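Local coordinates for protein type-2Aa cytolytic delta-endotoxin (Bacillus thuringiensis serovar kyushuensis, PDB 1CBY) that kills the larvae of dipteran insects by making pores in the epithelial cell membranes of their midgut, at residues L189-S194 / Y213-K218. Residues are numbered along the deposited sequence; the frame is centred on the assembly and turned at random.
Sequences LAFEVS and YEVKMK
Lys218 NZ meets Glu192 OE2 at 2.7 Å, a salt bridge across one face of two antiparallel strands. The carboxylate offers the lone pair turned away from its other oxygen. The Glu192 chain runs extended beyond CG, whereas Lys218 bends at chi3 (-72°), which turns its amine across to Glu192, two residues on from its own pair partner Ala190. A second bond, to the carbonyl of Phe75, satisfies the same nitrogen, and Glu192 OE2 takes a weak one from Asn74. Lys216, directly paired with Glu192, meets it through the two CB atoms (4.0 Å) while its extended chain leads away.

The strands are in regular register: Ala190 with Lys218, Glu192 with Lys216 and Ser194 with Glu214 are hydrogen-bonded pairs, each joined by two backbone bonds. The central pair is the straightest, with 171° at the hydrogen for Lys216 N to Glu192 O.

The alternate residues form an apolar opposite face. Met217 lies alongside Phe191, both side chains pointing the same way, and its SD stands 3.5 Å from Phe191 CE1. With SD 62° off the ring normal, this is an oblique Met-aromatic contact. Leu189 CD1 lies above one ring face near the rim and also touches Met217 CG at 3.5 Å; Val215 CG1 approaches Phe191 CD1 at 3.7 Å. Further along, Val193 CG1 meets the Tyr213 ring at its edge, in plane, 3.9 Å from CE1.

Such alternation of a salt-bridged face with an apolar, helix-covered one fits the alpha/beta architecture of Cyt toxins, whose helices pack against the sheet. The pair occupies the interior of that mixed sheet, flanked by strand 165-175 beside residues 189-194 and by strand 90-102 beside residues 213-218. Helix 107-122 packs on the apolar face, where Ile118, Leu114, Ile117 and Ile107 touch Leu189, Phe191, Met217 and Tyr213 respectively.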
loop_
_atom_site.group_PDB
_atom_site.type_symbol
_atom_site.label_atom_id
_atom_site.label_comp_id
_atom_site.label_asym_id
_atom_site.label_seq_id
_atom_site.Cartn_x
_atom_site.Cartn_y
_atom_site.Cartn_z
ATOM N N LEU A 189 11.302 11.561 2.191
ATOM C CA LEU A 189 10.402 12.659 2.527
ATOM C C LEU A 189 9.892 12.574 3.966
ATOM O O LEU A 189 9.378 11.540 4.388
ATOM C CB LEU A 189 9.212 12.636 1.565
ATOM C CG LEU A 189 8.079 13.635 1.770
ATOM C CD1 LEU A 189 8.550 15.030 1.399
ATOM C CD2 LEU A 189 6.894 13.226 0.913
ATOM N N ALA A 190 10.004 13.665 4.711
ATOM C CA ALA A 190 9.533 13.683 6.090
ATOM C C ALA A 190 8.760 14.956 6.377
ATOM O O ALA A 190 9.222 16.062 6.086
ATOM C CB ALA A 190 10.698 13.551 7.049
ATOM N N PHE A 191 7.565 14.790 6.922
ATOM C CA PHE A 191 6.707 15.910 7.261
ATOM C C PHE A 191 6.634 16.097 8.771
ATOM O O PHE A 191 6.510 15.125 9.517
ATOM C CB PHE A 191 5.277 15.656 6.773
ATOM C CG PHE A 191 5.098 15.757 5.289
ATOM C CD1 PHE A 191 5.247 16.978 4.636
ATOM C CD2 PHE A 191 4.715 14.644 4.549
ATOM C CE1 PHE A 191 5.014 17.088 3.266
ATOM C CE2 PHE A 191 4.479 14.744 3.179
ATOM C CZ PHE A 191 4.628 15.970 2.538
ATOM N N GLU A 192 6.723 17.342 9.218
ATOM C CA GLU A 192 6.577 17.656 10.631
ATOM C C GLU A 192 5.235 18.370 10.648
ATOM O O GLU A 192 5.128 19.507 10.191
ATOM C CB GLU A 192 7.682 18.589 11.114
ATOM C CG GLU A 192 9.059 17.949 11.156
ATOM C CD GLU A 192 10.090 18.807 11.875
ATOM O OE1 GLU A 192 9.707 19.834 12.480
ATOM O OE2 GLU A 192 11.286 18.447 11.843
ATOM N N VAL A 193 4.199 17.670 11.091
ATOM C CA VAL A 193 2.844 18.215 11.120
ATOM C C VAL A 193 2.375 18.689 12.498
ATOM O O VAL A 193 2.657 18.056 13.516
ATOM C CB VAL A 193 1.841 17.163 10.592
ATOM C CG1 VAL A 193 0.436 17.756 10.481
ATOM C CG2 VAL A 193 2.316 16.619 9.259
ATOM N N SER A 194 1.638 19.793 12.511
ATOM C CA SER A 194 1.084 20.364 13.730
ATOM C C SER A 194 -0.332 20.830 13.376
ATOM O O SER A 194 -0.532 21.484 12.345
ATOM C CB SER A 194 1.942 21.542 14.200
ATOM O OG SER A 194 1.413 22.150 15.367
ATOM N N TYR A 213 -3.225 24.407 9.897
ATOM C CA TYR A 213 -2.079 23.531 9.746
ATOM C C TYR A 213 -0.738 24.235 9.664
ATOM O O TYR A 213 -0.616 25.343 9.128
ATOM C CB TYR A 213 -2.231 22.673 8.489
ATOM C CG TYR A 213 -2.995 21.393 8.688
ATOM C CD1 TYR A 213 -2.342 20.225 9.075
ATOM C CD2 TYR A 213 -4.369 21.336 8.472
ATOM C CE1 TYR A 213 -3.039 19.032 9.246
ATOM C CE2 TYR A 213 -5.074 20.144 8.639
ATOM C CZ TYR A 213 -4.400 19.001 9.029
ATOM O OH TYR A 213 -5.094 17.836 9.239
ATOM N N GLU A 214 0.264 23.564 10.219
ATOM C CA GLU A 214 1.650 24.005 10.195
ATOM C C GLU A 214 2.343 22.740 9.705
ATOM O O GLU A 214 2.285 21.696 10.364
ATOM C CB GLU A 214 2.140 24.400 11.589
ATOM C CG GLU A 214 3.640 24.699 11.671
ATOM C CD GLU A 214 4.102 25.749 10.671
ATOM O OE1 GLU A 214 3.974 26.955 10.967
ATOM O OE2 GLU A 214 4.608 25.364 9.595
ATOM N N VAL A 215 2.919 22.806 8.514
ATOM C CA VAL A 215 3.571 21.647 7.938
ATOM C C VAL A 215 4.954 21.994 7.444
ATOM O O VAL A 215 5.114 22.886 6.612
ATOM C CB VAL A 215 2.755 21.079 6.740
ATOM C CG1 VAL A 215 3.504 19.927 6.077
ATOM C CG2 VAL A 215 1.378 20.619 7.197
ATOM N N LYS A 216 5.956 21.318 7.986
ATOM C CA LYS A 216 7.323 21.525 7.546
ATOM C C LYS A 216 7.678 20.285 6.743
ATOM O O LYS A 216 7.261 19.178 7.090
ATOM C CB LYS A 216 8.281 21.702 8.723
ATOM C CG LYS A 216 9.716 21.896 8.266
ATOM C CD LYS A 216 10.592 22.498 9.330
ATOM C CE LYS A 216 11.980 22.716 8.778
ATOM N NZ LYS A 216 12.875 23.331 9.785
ATOM N N MET A 217 8.426 20.473 5.664
ATOM C CA MET A 217 8.799 19.367 4.797
ATOM C C MET A 217 10.312 19.295 4.622
ATOM O O MET A 217 10.977 20.320 4.450
ATOM C CB MET A 217 8.113 19.550 3.439
ATOM C CG MET A 217 8.187 18.361 2.505
ATOM S SD MET A 217 7.206 18.609 1.000
ATOM C CE MET A 217 8.431 18.293 -0.250
ATOM N N LYS A 218 10.855 18.087 4.717
ATOM C CA LYS A 218 12.291 17.857 4.557
ATOM C C LYS A 218 12.422 16.768 3.508
ATOM O O LYS A 218 11.946 15.647 3.707
ATOM C CB LYS A 218 12.914 17.416 5.883
ATOM C CG LYS A 218 12.933 18.515 6.935
ATOM C CD LYS A 218 13.233 17.973 8.323
ATOM C CE LYS A 218 12.051 17.191 8.875
ATOM N NZ LYS A 218 12.346 16.586 10.203
#